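PDB 6FTH: extracellular solute-binding protein, family 1 from Bifidobacterium longum subsp. infantis, which probably captures human milk oligosaccharides or related sugars outside the cell and delivers them to an ABC transporter. Local coordinates for residues 115-123 against 410-418; 144-155 against 424-435. All coordinates share one frame; numbering follows the deposited sequence.

Contact 1: 115-123 against 410-418; sequences NVKQFFKEK and SGWIPDGVT
W412 lays its indole against F119, joining helix 115-122 to the irregular segment 410-418, which turns at P414-V417, in one lobe of a periplasmic-binding-protein fold. Following W412 outward, CB sits 3.6 Å from the centroid of the F119 ring, almost on its normal, a CH-pi contact. The chi1 of 71°, with CG lodged between backbone N and carbonyl carbon, folds the indole back over the helix: CG and CD2 lie above F119 CG and CD1, and the five-membered ring forms an offset stack with the phenyl, planes 18° apart. Farther out, F119 CA lies 3.4 Å from the centroid of the six-membered ring, another CH-pi contact, while P414 CG covers the opposite face. At the tip, CH2 meets E122 CD at 3.5 Å, edge-on. NE1 makes a weak hydrogen bond to Y361 O. With an alanine in place of W412, the F119 ring is likely to lose its stacking partner and a gap to open beside P414. E122 OE2 is held by Q118 NE2, while OE1 takes two waters that accept from D415 N and G416 N. K123 NZ, salt-bridged also to E335, forms a salt bridge with D415 OD1 at 2.8 Å, 38° out of the carboxylate plane.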
# COMPACT_ATOMS: atom_id res chain seq x y z
N ASN A 115 -12.51 23.16 0.95
CA ASN A 115 -11.96 22.26 -0.06
C ASN A 115 -11.83 20.84 0.49
O ASN A 115 -11.90 19.87 -0.27
CB ASN A 115 -10.60 22.77 -0.56
CG ASN A 115 -10.70 24.10 -1.30
OD1 ASN A 115 -11.67 24.37 -1.99
ND2 ASN A 115 -9.69 24.93 -1.13
N VAL A 116 -11.63 20.73 1.80
CA VAL A 116 -11.62 19.44 2.47
C VAL A 116 -13.03 18.88 2.56
O VAL A 116 -13.26 17.69 2.38
CB VAL A 116 -11.00 19.56 3.88
CG1 VAL A 116 -11.06 18.22 4.63
CG2 VAL A 116 -9.56 20.06 3.82
N LYS A 117 -14.02 19.74 2.84
CA LYS A 117 -15.40 19.28 2.80
C LYS A 117 -15.75 18.73 1.43
O LYS A 117 -16.47 17.73 1.31
CB LYS A 117 -16.36 20.42 3.16
CG LYS A 117 -16.45 20.73 4.63
CD LYS A 117 -17.72 21.49 4.96
CE LYS A 117 -17.74 22.86 4.35
NZ LYS A 117 -18.94 23.61 4.88
N GLN A 118 -15.28 19.38 0.37
CA GLN A 118 -15.57 18.91 -0.98
C GLN A 118 -14.90 17.57 -1.23
O GLN A 118 -15.50 16.66 -1.82
CB GLN A 118 -15.12 19.96 -2.00
CG GLN A 118 -15.52 19.64 -3.39
CD GLN A 118 -17.00 19.79 -3.60
OE1 GLN A 118 -17.66 20.56 -2.89
NE2 GLN A 118 -17.54 19.07 -4.56
N PHE A 119 -13.65 17.43 -0.78
CA PHE A 119 -12.97 16.14 -0.83
C PHE A 119 -13.85 15.06 -0.21
O PHE A 119 -14.11 14.02 -0.83
CB PHE A 119 -11.62 16.30 -0.10
CG PHE A 119 -10.76 15.05 0.03
CD1 PHE A 119 -10.92 13.92 -0.76
CD2 PHE A 119 -9.76 15.03 1.00
CE1 PHE A 119 -10.10 12.81 -0.59
CE2 PHE A 119 -8.93 13.93 1.15
CZ PHE A 119 -9.11 12.83 0.36
N PHE A 120 -14.35 15.31 1.00
CA PHE A 120 -15.14 14.32 1.71
C PHE A 120 -16.49 14.08 1.07
O PHE A 120 -17.01 12.96 1.16
CB PHE A 120 -15.32 14.76 3.17
CG PHE A 120 -14.05 14.73 3.99
CD1 PHE A 120 -12.87 14.14 3.52
CD2 PHE A 120 -14.05 15.27 5.26
CE1 PHE A 120 -11.73 14.10 4.31
CE2 PHE A 120 -12.91 15.23 6.05
CZ PHE A 120 -11.75 14.66 5.57
N LYS A 121 -17.08 15.10 0.43
CA LYS A 121 -18.33 14.91 -0.31
C LYS A 121 -18.13 13.96 -1.47
O LYS A 121 -18.92 13.04 -1.69
CB LYS A 121 -18.85 16.24 -0.84
CG LYS A 121 -20.17 16.10 -1.67
CD LYS A 121 -20.68 17.45 -2.18
CE LYS A 121 -22.10 17.35 -2.77
NZ LYS A 121 -22.19 16.32 -3.84
N GLU A 122 -17.06 14.19 -2.26
CA GLU A 122 -16.80 13.37 -3.44
C GLU A 122 -16.23 12.01 -3.09
O GLU A 122 -16.45 11.05 -3.84
CB GLU A 122 -15.87 14.13 -4.39
CG GLU A 122 -16.44 15.48 -4.87
CD GLU A 122 -15.70 16.12 -6.07
OE1 GLU A 122 -15.04 15.39 -6.85
OE2 GLU A 122 -15.80 17.36 -6.23
N LYS A 123 -15.48 11.91 -1.99
CA LYS A 123 -14.82 10.67 -1.58
C LYS A 123 -15.10 10.38 -0.10
O LYS A 123 -14.21 10.47 0.75
CB LYS A 123 -13.32 10.78 -1.84
CG LYS A 123 -13.03 10.99 -3.34
CD LYS A 123 -11.56 11.09 -3.67
CE LYS A 123 -11.36 11.22 -5.18
NZ LYS A 123 -11.65 9.94 -5.87
N SER A 410 -0.15 16.13 0.71
CA SER A 410 -1.26 16.44 1.61
C SER A 410 -2.30 17.18 0.77
O SER A 410 -2.34 18.42 0.75
CB SER A 410 -0.80 17.30 2.76
OG SER A 410 0.23 16.64 3.45
N GLY A 411 -3.18 16.43 0.12
CA GLY A 411 -4.14 17.02 -0.78
C GLY A 411 -4.98 15.94 -1.42
O GLY A 411 -4.96 14.79 -0.98
N TRP A 412 -5.73 16.31 -2.47
CA TRP A 412 -6.56 15.34 -3.15
C TRP A 412 -6.68 15.70 -4.62
O TRP A 412 -6.73 16.88 -4.98
CB TRP A 412 -7.95 15.18 -2.52
CG TRP A 412 -8.91 16.33 -2.69
CD1 TRP A 412 -8.76 17.61 -2.22
CD2 TRP A 412 -10.19 16.28 -3.34
NE1 TRP A 412 -9.87 18.36 -2.56
CE2 TRP A 412 -10.75 17.57 -3.24
CE3 TRP A 412 -10.91 15.27 -3.99
CZ2 TRP A 412 -12.01 17.86 -3.75
CZ3 TRP A 412 -12.15 15.57 -4.51
CH2 TRP A 412 -12.68 16.86 -4.38
N ILE A 413 -6.72 14.66 -5.46
CA ILE A 413 -6.93 14.81 -6.90
C ILE A 413 -8.38 14.46 -7.18
O ILE A 413 -8.75 13.26 -7.12
CB ILE A 413 -5.98 13.92 -7.72
CG1 ILE A 413 -4.50 14.14 -7.36
CG2 ILE A 413 -6.20 14.18 -9.22
CD1 ILE A 413 -3.97 15.54 -7.55
N PRO A 414 -9.26 15.43 -7.46
CA PRO A 414 -10.67 15.13 -7.73
C PRO A 414 -10.83 14.32 -9.02
O PRO A 414 -10.04 14.43 -9.95
CB PRO A 414 -11.32 16.51 -7.88
CG PRO A 414 -10.37 17.47 -7.19
CD PRO A 414 -9.01 16.89 -7.47
N ASP A 415 -11.91 13.53 -9.07
CA ASP A 415 -12.18 12.72 -10.27
C ASP A 415 -12.40 13.58 -11.53
O ASP A 415 -12.16 13.10 -12.66
CB ASP A 415 -13.39 11.84 -10.05
CG ASP A 415 -13.13 10.66 -9.14
OD1 ASP A 415 -12.00 10.50 -8.58
OD2 ASP A 415 -14.08 9.86 -8.97
N GLY A 416 -12.85 14.83 -11.36
CA GLY A 416 -13.02 15.73 -12.51
C GLY A 416 -11.72 16.25 -13.12
O GLY A 416 -11.77 16.86 -14.20
N VAL A 417 -10.58 15.99 -12.50
CA VAL A 417 -9.28 16.38 -13.01
C VAL A 417 -8.73 15.25 -13.87
O VAL A 417 -8.83 14.08 -13.50
CB VAL A 417 -8.32 16.66 -11.83
CG1 VAL A 417 -6.84 16.70 -12.29
CG2 VAL A 417 -8.73 17.95 -11.15
N THR A 418 -8.17 15.61 -15.02
CA THR A 418 -7.48 14.67 -15.90
C THR A 418 -6.01 15.05 -15.96
O THR A 418 -5.68 16.23 -16.11
CB THR A 418 -8.07 14.71 -17.31
OG1 THR A 418 -9.42 14.23 -17.25
CG2 THR A 418 -7.25 13.82 -18.25
O HOH W 1 -13.68 13.19 -6.90
O HOH W 2 -14.43 16.08 -9.39

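Contact 2: 144-155 against 424-435; sequences RGKSYSGTGQHM and DGDNLLEANKPY
H154 NE2 donates to N432 OD1 at 2.6 Å, the centre of a tightly packed seam between 144-155, a loop running into a strand of the mixed sheet, and the helix of segment 424-435. The N-H...O angle is 139°, and the donor stands 48° above the carbonyl plane of N432, so the bond is short but bent. The imidazole is fixed on several sides: A431 CB lies over one face, Y435 CE2 comes to its edge, and L428 CD1 approaches CE1 to 3.5 Å, while ND1 is tied to G297 O. N432 works with both ends of its amide. With CG anti to the carbonyl carbon (chi1 -81°), the group faces the loop, and ND2 donates to T151 O at 3.1 Å, almost in the amide plane. G150 CA packs 3.4 Å from the same ND2, where a CB would clash. Farther along, Y435 OH accepts from M155 N at 2.9 Å.

Toward the start of the helix waters do more of the joining, though one also accepts from N432 ND2. Y148 rests its ring beside G425 CA and L428 CD2, with OH bonded to D422. R144 NH1 and D424 OD2 are 4.4 Å apart, linked by a water rather than a salt bridge; another water joins S147 OG to D426 OD1. S147 packs its OG and CB on L429 CG.

Because N432 OD1 accepts from NE2 and G297 O lies against ND1, the bonds are consistent with both imidazole nitrogens carrying protons, which would probably give H154 some cationic character.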
# COMPACT_ATOMS: atom_id res chain seq x y z
N ARG A 144 -4.53 10.41 -4.16
CA ARG A 144 -3.84 10.62 -5.43
C ARG A 144 -4.69 10.30 -6.64
O ARG A 144 -4.19 10.30 -7.77
CB ARG A 144 -2.48 9.90 -5.49
CG ARG A 144 -2.48 8.43 -5.14
CD ARG A 144 -1.11 7.79 -5.44
NE ARG A 144 -0.99 6.50 -4.79
CZ ARG A 144 0.11 5.76 -4.79
NH1 ARG A 144 1.18 6.17 -5.46
NH2 ARG A 144 0.14 4.61 -4.13
N GLY A 145 -5.98 10.02 -6.43
CA GLY A 145 -6.92 10.06 -7.53
C GLY A 145 -7.29 8.70 -8.08
O GLY A 145 -6.73 7.66 -7.73
N LYS A 146 -8.23 8.76 -9.02
CA LYS A 146 -8.92 7.55 -9.47
C LYS A 146 -8.03 6.57 -10.24
O LYS A 146 -8.39 5.40 -10.35
CB LYS A 146 -10.15 7.93 -10.28
CG LYS A 146 -9.85 8.67 -11.58
CD LYS A 146 -11.13 9.11 -12.31
CE LYS A 146 -10.87 9.76 -13.65
NZ LYS A 146 -10.25 11.09 -13.59
N SER A 147 -6.89 6.98 -10.78
CA SER A 147 -6.02 5.98 -11.38
C SER A 147 -5.44 5.02 -10.37
O SER A 147 -4.91 3.97 -10.77
CB SER A 147 -4.87 6.61 -12.17
OG SER A 147 -5.36 7.14 -13.39
N TYR A 148 -5.50 5.36 -9.08
CA TYR A 148 -4.92 4.58 -8.00
C TYR A 148 -5.97 3.89 -7.13
O TYR A 148 -5.64 3.40 -6.05
CB TYR A 148 -4.00 5.46 -7.16
CG TYR A 148 -2.87 6.10 -7.92
CD1 TYR A 148 -1.64 5.47 -8.02
CD2 TYR A 148 -3.01 7.37 -8.48
CE1 TYR A 148 -0.57 6.07 -8.67
CE2 TYR A 148 -1.97 7.97 -9.13
CZ TYR A 148 -0.74 7.30 -9.22
OH TYR A 148 0.34 7.87 -9.85
N SER A 149 -7.22 3.83 -7.59
CA SER A 149 -8.26 3.23 -6.78
C SER A 149 -8.17 1.72 -6.68
O SER A 149 -8.78 1.15 -5.77
CB SER A 149 -9.64 3.60 -7.30
OG SER A 149 -9.80 3.18 -8.64
N GLY A 150 -7.45 1.06 -7.60
CA GLY A 150 -7.25 -0.38 -7.55
C GLY A 150 -6.15 -0.77 -6.59
O GLY A 150 -5.55 0.06 -5.91
N THR A 151 -5.87 -2.08 -6.55
CA THR A 151 -4.86 -2.60 -5.64
C THR A 151 -3.44 -2.30 -6.13
O THR A 151 -3.17 -2.10 -7.32
CB THR A 151 -5.06 -4.08 -5.34
OG1 THR A 151 -4.03 -4.49 -4.44
CG2 THR A 151 -5.03 -4.92 -6.60
N GLY A 152 -2.52 -2.30 -5.18
CA GLY A 152 -1.10 -2.26 -5.50
C GLY A 152 -0.48 -3.60 -5.78
O GLY A 152 0.70 -3.68 -6.16
N GLN A 153 -1.25 -4.68 -5.62
CA GLN A 153 -0.75 -6.04 -5.69
C GLN A 153 -1.12 -6.68 -7.03
O GLN A 153 -2.28 -6.59 -7.45
CB GLN A 153 -1.40 -6.86 -4.57
CG GLN A 153 -1.40 -6.19 -3.22
CD GLN A 153 -0.01 -5.81 -2.76
OE1 GLN A 153 0.94 -6.57 -2.95
NE2 GLN A 153 0.10 -4.66 -2.13
N HIS A 154 -0.15 -7.31 -7.69
CA HIS A 154 -0.38 -7.96 -8.98
C HIS A 154 0.52 -9.18 -9.13
O HIS A 154 1.56 -9.28 -8.49
CB HIS A 154 -0.10 -7.01 -10.16
CG HIS A 154 -0.69 -5.67 -9.93
ND1 HIS A 154 -0.05 -4.72 -9.18
CD2 HIS A 154 -1.91 -5.17 -10.23
CE1 HIS A 154 -0.84 -3.66 -9.05
NE2 HIS A 154 -1.97 -3.92 -9.67
N MET A 155 0.10 -10.09 -10.01
CA MET A 155 0.88 -11.28 -10.36
C MET A 155 1.23 -11.17 -11.83
O MET A 155 0.34 -11.09 -12.68
CB MET A 155 0.04 -12.54 -10.10
CG MET A 155 0.77 -13.83 -10.37
SD MET A 155 -0.32 -15.22 -9.99
CE MET A 155 0.79 -16.62 -10.20
N ASP A 424 3.34 6.60 -13.70
CA ASP A 424 3.11 5.60 -12.66
C ASP A 424 1.62 5.28 -12.54
O ASP A 424 1.23 4.11 -12.48
CB ASP A 424 3.71 6.06 -11.33
CG ASP A 424 3.78 4.92 -10.30
OD1 ASP A 424 4.13 3.79 -10.70
OD2 ASP A 424 3.47 5.16 -9.11
N GLY A 425 0.77 6.31 -12.51
CA GLY A 425 -0.66 6.07 -12.46
C GLY A 425 -1.18 5.32 -13.68
O GLY A 425 -2.01 4.41 -13.57
N ASP A 426 -0.71 5.70 -14.88
CA ASP A 426 -1.12 5.00 -16.09
C ASP A 426 -0.72 3.53 -16.01
O ASP A 426 -1.51 2.64 -16.38
CB ASP A 426 -0.44 5.62 -17.32
CG ASP A 426 -0.89 7.04 -17.61
OD1 ASP A 426 -1.91 7.54 -17.06
OD2 ASP A 426 -0.17 7.65 -18.45
N ASN A 427 0.50 3.26 -15.54
CA ASN A 427 0.99 1.89 -15.42
C ASN A 427 0.15 1.10 -14.43
O ASN A 427 -0.23 -0.04 -14.71
CB ASN A 427 2.44 1.90 -14.97
CG ASN A 427 3.41 2.35 -16.08
OD1 ASN A 427 3.08 2.34 -17.26
ND2 ASN A 427 4.60 2.69 -15.68
N LEU A 428 -0.20 1.71 -13.30
CA LEU A 428 -1.01 0.99 -12.31
C LEU A 428 -2.41 0.72 -12.85
O LEU A 428 -2.95 -0.39 -12.69
CB LEU A 428 -1.07 1.79 -11.01
CG LEU A 428 -1.85 1.01 -9.94
CD1 LEU A 428 -1.08 -0.18 -9.47
CD2 LEU A 428 -2.19 1.93 -8.76
N LEU A 429 -3.03 1.72 -13.47
CA LEU A 429 -4.34 1.53 -14.08
C LEU A 429 -4.34 0.34 -15.03
O LEU A 429 -5.23 -0.53 -14.98
CB LEU A 429 -4.70 2.80 -14.87
CG LEU A 429 -5.97 3.63 -14.67
CD1 LEU A 429 -6.33 4.28 -16.03
CD2 LEU A 429 -7.15 2.90 -14.09
N GLU A 430 -3.32 0.26 -15.89
CA GLU A 430 -3.22 -0.84 -16.84
C GLU A 430 -3.01 -2.17 -16.13
O GLU A 430 -3.63 -3.18 -16.48
CB GLU A 430 -2.09 -0.56 -17.83
CG GLU A 430 -2.43 0.51 -18.82
CD GLU A 430 -3.57 0.11 -19.73
OE1 GLU A 430 -3.54 -1.03 -20.25
OE2 GLU A 430 -4.49 0.92 -19.93
N ALA A 431 -2.15 -2.18 -15.12
CA ALA A 431 -1.90 -3.41 -14.37
C ALA A 431 -3.14 -3.90 -13.65
O ALA A 431 -3.24 -5.10 -13.35
CB ALA A 431 -0.78 -3.21 -13.36
N ASN A 432 -4.08 -3.01 -13.34
CA ASN A 432 -5.29 -3.44 -12.62
C ASN A 432 -6.40 -3.93 -13.53
O ASN A 432 -7.33 -4.59 -13.04
CB ASN A 432 -5.76 -2.32 -11.69
CG ASN A 432 -4.97 -2.32 -10.40
OD1 ASN A 432 -4.52 -3.38 -9.94
ND2 ASN A 432 -4.75 -1.14 -9.80
N LYS A 433 -6.35 -3.67 -14.83
CA LYS A 433 -7.44 -4.10 -15.70
C LYS A 433 -7.70 -5.60 -15.63
O LYS A 433 -8.88 -5.99 -15.61
CB LYS A 433 -7.21 -3.62 -17.14
CG LYS A 433 -7.41 -2.14 -17.30
CD LYS A 433 -7.04 -1.69 -18.71
CE LYS A 433 -7.23 -0.19 -18.90
NZ LYS A 433 -7.05 0.21 -20.33
N PRO A 434 -6.69 -6.48 -15.61
CA PRO A 434 -6.97 -7.92 -15.62
C PRO A 434 -7.63 -8.43 -14.33
O PRO A 434 -8.07 -9.58 -14.32
CB PRO A 434 -5.59 -8.56 -15.83
CG PRO A 434 -4.78 -7.50 -16.49
CD PRO A 434 -5.26 -6.22 -15.84
N TYR A 435 -7.67 -7.62 -13.26
CA TYR A 435 -8.20 -8.05 -11.97
C TYR A 435 -9.62 -7.57 -11.71
O TYR A 435 -10.18 -7.91 -10.66
CB TYR A 435 -7.28 -7.57 -10.84
CG TYR A 435 -5.93 -8.18 -11.01
CD1 TYR A 435 -5.69 -9.51 -10.70
CD2 TYR A 435 -4.90 -7.45 -11.57
CE1 TYR A 435 -4.46 -10.09 -10.93
CE2 TYR A 435 -3.67 -8.02 -11.79
CZ TYR A 435 -3.44 -9.33 -11.45
OH TYR A 435 -2.21 -9.92 -11.69
O HOH W 3 3.86 4.75 -6.31
O HOH W 4 -5.96 1.48 -10.11
O HOH W 5 -3.14 7.97 -14.44

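Overall arrangement
Contacts 1 and 2 have centres about 19 Å apart and interleave along the chain: 115-123 and 144-155 each meet a partner from the later region, 410-418 and 424-435. They also touch directly. K146 NZ lies 2.9 Å from D415 O, a probable hydrogen bond, and I413 CB packs 4.0 Å from G145 CA. Contact 1 is partly buried, its centre about 20 Å from that of the chain, whereas contact 2 lies about 12 Å from it and is largely buried. Residue E335 connects them further, pairing with K123 of contact 1 and with the backbone of R144 in contact 2. Neither contact is tied to a known sugar-binding residue, so a role in binding is left undecided.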